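Local atomic coordinates of SalCYP truncation (Salinispora tropica, PDB entry 7ABB), a protein that belongs to the cytochrome P450 family, a largely helical fold built around a heme, and holds heme c in a central pocket. Residues Ala34-Ser37 against Asp41-Trp44; Glu274-Asn279 against Ile333-Gly338. All coordinates share one frame; numbering follows the deposited sequence.

Contact 1. Residues Ala34-Ser37 against Asp41-Trp44; sequences AFHS and DSFW
S42 meets S37 at the tight end of a beta hairpin, strands 34-37 and 43-46, which forms one margin of the mixed beta sheet of this P450 fold. The CA of S42 lies 3.2 Å from S37 O in a CA-H...O contact, and its OG accepts a 2.7 Å hydrogen bond from a water. The same water is hydrogen-bonded to H36 NE2, while H36 ND1 is held by S10 OG. F43 comes next, in the hydrogen-bonded pair with S37: S37 N reaches F43 O at 2.8 Å and nearly straight (169°), and F43 N returns a bond to S37 O. With CG set between its backbone N and carbonyl carbon (chi1 57°), the F43 ring lies over S37 CB, a CH-pi contact offset toward CZ; S37 OG is hydrogen-bonded to F13 O. W44 then forms the non-hydrogen-bonded pair with H36, and their side chains cross at about a right angle on the other face of the sheet. The H36 imidazole turns its edge to the indole face, the planes at 61°, with CD2 3.4 Å from W44 NE1. H36 CB sits 3.6 Å from the centroid of the six-membered ring of W44, almost on the ring normal.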
loop_
_atom_site.group_PDB
_atom_site.type_symbol
_atom_site.label_atom_id
_atom_site.label_comp_id
_atom_site.label_asym_id
_atom_site.label_seq_id
_atom_site.Cartn_x
_atom_site.Cartn_y
_atom_site.Cartn_z
ATOM N N ALA A 34 -19.643 13.247 6.362
ATOM C CA ALA A 34 -18.695 12.892 7.405
ATOM C C ALA A 34 -19.419 12.428 8.656
ATOM O O ALA A 34 -20.620 12.670 8.838
ATOM C CB ALA A 34 -17.785 14.069 7.748
ATOM N N PHE A 35 -18.673 11.728 9.516
ATOM C CA PHE A 35 -19.083 11.530 10.894
ATOM C C PHE A 35 -17.940 11.927 11.806
ATOM O O PHE A 35 -16.787 12.040 11.382
ATOM C CB PHE A 35 -19.566 10.093 11.178
ATOM C CG PHE A 35 -18.504 9.017 11.098
ATOM C CD1 PHE A 35 -17.758 8.675 12.217
ATOM C CD2 PHE A 35 -18.342 8.281 9.941
ATOM C CE1 PHE A 35 -16.820 7.653 12.159
ATOM C CE2 PHE A 35 -17.404 7.251 9.869
ATOM C CZ PHE A 35 -16.650 6.932 10.990
ATOM N N HIS A 36 -18.290 12.194 13.058
ATOM C CA HIS A 36 -17.355 12.684 14.060
ATOM C C HIS A 36 -17.181 11.637 15.150
ATOM O O HIS A 36 -18.169 11.075 15.653
ATOM C CB HIS A 36 -17.828 13.998 14.682
ATOM C CG HIS A 36 -16.821 14.612 15.598
ATOM N ND1 HIS A 36 -16.894 14.515 16.973
ATOM C CD2 HIS A 36 -15.673 15.282 15.329
ATOM C CE1 HIS A 36 -15.855 15.137 17.509
ATOM N NE2 HIS A 36 -15.100 15.607 16.533
ATOM N N SER A 37 -15.935 11.381 15.515
ATOM C CA SER A 37 -15.614 10.473 16.602
ATOM C C SER A 37 -15.176 11.255 17.828
ATOM O O SER A 37 -14.312 12.138 17.741
ATOM C CB SER A 37 -14.505 9.506 16.213
ATOM O OG SER A 37 -14.216 8.663 17.327
ATOM N N ASP A 41 -8.559 12.102 21.409
ATOM C CA ASP A 41 -8.586 13.544 21.200
ATOM C C ASP A 41 -9.683 13.979 20.239
ATOM O O ASP A 41 -9.831 15.182 19.997
ATOM C CB ASP A 41 -7.230 14.020 20.676
ATOM C CG ASP A 41 -6.106 13.788 21.669
ATOM O OD1 ASP A 41 -6.374 13.798 22.891
ATOM O OD2 ASP A 41 -4.955 13.604 21.222
ATOM N N SER A 42 -10.440 13.027 19.687
ATOM C CA SER A 42 -11.546 13.273 18.770
ATOM C C SER A 42 -11.018 13.522 17.366
ATOM O O SER A 42 -9.854 13.905 17.190
ATOM C CB SER A 42 -12.415 14.445 19.233
ATOM O OG SER A 42 -11.911 15.685 18.750
ATOM N N PHE A 43 -11.863 13.277 16.362
ATOM C CA PHE A 43 -11.475 13.427 14.963
ATOM C C PHE A 43 -12.700 13.297 14.073
ATOM O O PHE A 43 -13.695 12.659 14.436
ATOM C CB PHE A 43 -10.402 12.407 14.547
ATOM C CG PHE A 43 -10.792 10.962 14.769
ATOM C CD1 PHE A 43 -10.538 10.337 15.983
ATOM C CD2 PHE A 43 -11.373 10.213 13.747
ATOM C CE1 PHE A 43 -10.877 9.002 16.180
ATOM C CE2 PHE A 43 -11.720 8.886 13.945
ATOM C CZ PHE A 43 -11.467 8.282 15.158
ATOM N N TRP A 44 -12.613 13.912 12.902
ATOM C CA TRP A 44 -13.607 13.753 11.854
ATOM C C TRP A 44 -13.188 12.662 10.879
ATOM O O TRP A 44 -11.993 12.454 10.625
ATOM C CB TRP A 44 -13.805 15.066 11.098
ATOM C CG TRP A 44 -14.651 16.068 11.835
ATOM C CD1 TRP A 44 -14.224 17.102 12.625
ATOM C CD2 TRP A 44 -16.096 16.137 11.846
ATOM N NE1 TRP A 44 -15.302 17.801 13.121
ATOM C CE2 TRP A 44 -16.454 17.237 12.653
ATOM C CE3 TRP A 44 -17.110 15.385 11.244
ATOM C CZ2 TRP A 44 -17.780 17.598 12.879
ATOM C CZ3 TRP A 44 -18.422 15.742 11.473
ATOM C CH2 TRP A 44 -18.747 16.833 12.283
HETATM O O HOH W 1 -12.545 16.730 16.305
#

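Contact 2. Residues Glu274-Asn279 against Ile333-Gly338; sequences EFLRVN and IAFGTG. With HEC (heme c), chain B.
E274 OE2, on the helix 268-278 that presents L276 to A334 and F335, is gripped by R277 NH2 of the same helix and by R327 NE and D324 N of a later loop. E274 and R277 are the ends of the ExxR motif of P450s. R277 bonds side-on, NE to E274 OE1 at 2.9 Å and NH2 to OE2 at 3.0 Å. Both bonds are nearly straight and lie in the guanidinium plane, yet they reach the carboxylate from above its own plane. With R277 NH1 taken by N311 O and P320 O, the guanidinium is fixed in rotation, and the neighbouring arginines probably favour an ionised E274.

The contact itself is apolar. A334 CB packs against L276 CB at 3.8 Å. L276 O, 3.6 Å from A334 CB, also receives the hydroxyl of S280. L276 CG points away from its carbonyl carbon (chi1 -74°), which carries the branched end to F335: CD1 is 3.7 Å from F335 CE2, and CD2 reaches HEC CBB. F335 opens the FxxGxxxCxG heme-binding signature, whose cysteine, C342, is joined to it by a backbone hydrogen bond. The F335 ring turns an edge to the heme c, CE1 3.5 Å from HEC C3B. A type I turn from I333 to G336, closed by G336 N to I333 O, brings A334 O to 3.3 Å from HEC CMB. Helix 345-362 covers F335 through A345, A348 and R349 and meets L276 through I352, while helix 238-253 touches L276 through H243.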
loop_
_atom_site.group_PDB
_atom_site.type_symbol
_atom_site.label_atom_id
_atom_site.label_comp_id
_atom_site.label_asym_id
_atom_site.label_seq_id
_atom_site.Cartn_x
_atom_site.Cartn_y
_atom_site.Cartn_z
ATOM N N GLU A 274 -9.828 -3.336 -9.926
ATOM C CA GLU A 274 -11.039 -3.536 -9.150
ATOM C C GLU A 274 -10.716 -4.096 -7.768
ATOM O O GLU A 274 -11.350 -3.702 -6.779
ATOM C CB GLU A 274 -12.003 -4.435 -9.916
ATOM C CG GLU A 274 -13.289 -4.820 -9.173
ATOM C CD GLU A 274 -14.261 -3.672 -8.952
ATOM O OE1 GLU A 274 -13.845 -2.475 -8.988
ATOM O OE2 GLU A 274 -15.484 -3.930 -8.755
ATOM N N PHE A 275 -9.725 -4.982 -7.666
ATOM C CA PHE A 275 -9.318 -5.467 -6.351
ATOM C C PHE A 275 -8.651 -4.366 -5.535
ATOM O O PHE A 275 -8.880 -4.271 -4.323
ATOM C CB PHE A 275 -8.401 -6.680 -6.478
ATOM C CG PHE A 275 -9.130 -7.968 -6.733
ATOM C CD1 PHE A 275 -10.121 -8.392 -5.884
ATOM C CD2 PHE A 275 -8.772 -8.769 -7.799
ATOM C CE1 PHE A 275 -10.782 -9.606 -6.122
ATOM C CE2 PHE A 275 -9.404 -9.982 -8.024
ATOM C CZ PHE A 275 -10.385 -10.389 -7.190
ATOM N N LEU A 276 -7.852 -3.507 -6.180
ATOM C CA LEU A 276 -7.294 -2.371 -5.449
ATOM C C LEU A 276 -8.399 -1.511 -4.840
ATOM O O LEU A 276 -8.316 -1.079 -3.674
ATOM C CB LEU A 276 -6.392 -1.545 -6.370
ATOM C CG LEU A 276 -5.037 -2.163 -6.711
ATOM C CD1 LEU A 276 -4.401 -1.444 -7.902
ATOM C CD2 LEU A 276 -4.153 -2.096 -5.473
ATOM N N ARG A 277 -9.453 -1.237 -5.618
ATOM C CA ARG A 277 -10.604 -0.510 -5.088
ATOM C C ARG A 277 -11.213 -1.244 -3.904
ATOM O O ARG A 277 -11.380 -0.676 -2.823
ATOM C CB ARG A 277 -11.648 -0.323 -6.186
ATOM C CG ARG A 277 -12.853 0.465 -5.707
ATOM C CD ARG A 277 -14.044 0.501 -6.678
ATOM N NE ARG A 277 -14.717 -0.803 -6.819
ATOM C CZ ARG A 277 -15.646 -1.257 -5.985
ATOM N NH1 ARG A 277 -16.007 -0.547 -4.934
ATOM N NH2 ARG A 277 -16.197 -2.464 -6.196
ATOM N N VAL A 278 -11.566 -2.521 -4.105
ATOM C CA VAL A 278 -12.385 -3.250 -3.144
ATOM C C VAL A 278 -11.637 -3.486 -1.835
ATOM O O VAL A 278 -12.236 -3.496 -0.752
ATOM C CB VAL A 278 -12.823 -4.573 -3.802
ATOM C CG1 VAL A 278 -13.165 -5.651 -2.766
ATOM C CG2 VAL A 278 -13.972 -4.280 -4.744
ATOM N N ASN A 279 -10.319 -3.714 -1.914
ATOM C CA ASN A 279 -9.532 -4.102 -0.749
ATOM C C ASN A 279 -8.785 -2.915 -0.113
ATOM O O ASN A 279 -7.907 -3.133 0.742
ATOM C CB ASN A 279 -8.594 -5.233 -1.148
ATOM C CG ASN A 279 -9.364 -6.472 -1.456
ATOM O OD1 ASN A 279 -10.293 -6.793 -0.715
ATOM N ND2 ASN A 279 -9.015 -7.180 -2.534
ATOM N N ILE A 333 -9.275 5.582 -5.833
ATOM C CA ILE A 333 -8.075 6.223 -5.288
ATOM C C ILE A 333 -7.391 5.302 -4.276
ATOM O O ILE A 333 -7.044 5.713 -3.165
ATOM C CB ILE A 333 -8.394 7.598 -4.668
ATOM C CG1 ILE A 333 -9.538 7.525 -3.641
ATOM C CG2 ILE A 333 -8.766 8.573 -5.756
ATOM C CD1 ILE A 333 -9.593 8.724 -2.728
ATOM N N ALA A 334 -7.177 4.041 -4.658
ATOM C CA ALA A 334 -6.470 3.107 -3.800
ATOM C C ALA A 334 -5.095 3.603 -3.435
ATOM O O ALA A 334 -4.533 3.168 -2.421
ATOM C CB ALA A 334 -6.340 1.761 -4.493
ATOM N N PHE A 335 -4.516 4.469 -4.269
ATOM C CA PHE A 335 -3.175 4.998 -4.051
ATOM C C PHE A 335 -3.204 6.454 -3.602
ATOM O O PHE A 335 -2.187 7.152 -3.691
ATOM C CB PHE A 335 -2.347 4.868 -5.328
ATOM C CG PHE A 335 -2.026 3.440 -5.697
ATOM C CD1 PHE A 335 -1.156 2.683 -4.931
ATOM C CD2 PHE A 335 -2.607 2.873 -6.814
ATOM C CE1 PHE A 335 -0.859 1.373 -5.283
ATOM C CE2 PHE A 335 -2.313 1.568 -7.180
ATOM C CZ PHE A 335 -1.446 0.819 -6.407
ATOM N N GLY A 336 -4.346 6.942 -3.139
ATOM C CA GLY A 336 -4.490 8.334 -2.825
ATOM C C GLY A 336 -4.620 9.192 -4.069
ATOM O O GLY A 336 -4.789 8.716 -5.189
ATOM N N THR A 337 -4.518 10.492 -3.852
ATOM C CA THR A 337 -4.547 11.462 -4.939
ATOM C C THR A 337 -3.924 12.746 -4.393
ATOM O O THR A 337 -3.574 12.819 -3.216
ATOM C CB THR A 337 -5.971 11.618 -5.497
ATOM O OG1 THR A 337 -5.940 12.454 -6.654
ATOM C CG2 THR A 337 -6.933 12.192 -4.474
ATOM N N GLY A 338 -3.769 13.751 -5.247
ATOM C CA GLY A 338 -3.060 14.940 -4.826
ATOM C C GLY A 338 -1.559 14.705 -4.779
ATOM O O GLY A 338 -1.050 13.737 -5.322
HETATM FE FE HEC B . 2.361 3.760 -1.298
HETATM C CHA HEC B . 2.087 7.031 -0.266
HETATM C CHB HEC B . -1.016 3.405 -0.849
HETATM C CHC HEC B . 2.605 0.509 -2.361
HETATM C CHD HEC B . 5.756 4.014 -1.384
HETATM N NA HEC B . 0.866 4.960 -0.672
HETATM C C1A HEC B . 0.932 6.310 -0.328
HETATM C C2A HEC B . -0.380 6.846 -0.027
HETATM C C3A HEC B . -1.230 5.819 -0.208
HETATM C C4A HEC B . -0.478 4.652 -0.600
HETATM C CMA HEC B . -2.756 5.810 -0.008
HETATM C CAA HEC B . -0.728 8.324 0.374
HETATM C CBA HEC B . -0.654 8.592 1.873
HETATM C CGA HEC B . -1.061 10.029 2.156
HETATM O O1A HEC B . -0.920 10.395 3.345
HETATM O O2A HEC B . -1.499 10.731 1.207
HETATM N NB HEC B . 1.067 2.237 -1.501
HETATM C C1B HEC B . -0.301 2.301 -1.310
HETATM C C2B HEC B . -0.849 1.034 -1.693
HETATM C C3B HEC B . 0.150 0.247 -2.134
HETATM C C4B HEC B . 1.366 0.972 -2.000
HETATM C CMB HEC B . -2.365 0.766 -1.611
HETATM C CAB HEC B . 0.203 -1.171 -2.640
HETATM C CBB HEC B . -1.099 -1.787 -3.038
HETATM N NC HEC B . 3.901 2.504 -1.747
HETATM C C1C HEC B . 3.767 1.231 -2.253
HETATM C C2C HEC B . 5.065 0.741 -2.635
HETATM C C3C HEC B . 5.972 1.710 -2.379
HETATM C C4C HEC B . 5.240 2.813 -1.800
HETATM C CMC HEC B . 5.301 -0.638 -3.253
HETATM C CAC HEC B . 7.500 1.739 -2.549
HETATM C CBC HEC B . 8.170 0.755 -3.508
HETATM N ND HEC B . 3.649 5.226 -0.876
HETATM C C1D HEC B . 5.033 5.095 -0.995
HETATM C C2D HEC B . 5.623 6.350 -0.649
HETATM C C3D HEC B . 4.527 7.292 -0.296
HETATM C C4D HEC B . 3.322 6.515 -0.488
HETATM C CMD HEC B . 7.129 6.643 -0.630
HETATM C CAD HEC B . 4.641 8.760 0.153
HETATM C CBD HEC B . 4.537 9.624 -1.080
HETATM C CGD HEC B . 4.539 11.090 -0.688
HETATM O O1D HEC B . 4.748 11.947 -1.573
HETATM O O2D HEC B . 4.330 11.366 0.510
#

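How the contacts relate
Contact 2 belongs to the core: its touching residues are all buried, and its centre lies about 9 Å from the centre of the chain. Contact 1 is peripheral and only partly buried, its centre about 24 Å from that of the chain. The two centres are about 23 Å apart, and the contacts do not touch and share no helix or strand. Contact 1 is local, two neighbouring strands joined by backbone hydrogen bonds, with an edge-to-face aromatic pair and a water on the side of H36 and W44. Contact 2 brings together residues more than fifty positions apart without a single hydrogen bond between its segments, relying on aliphatic and aromatic packing beside heme c; the E274-R277 salt bridge lies within one segment.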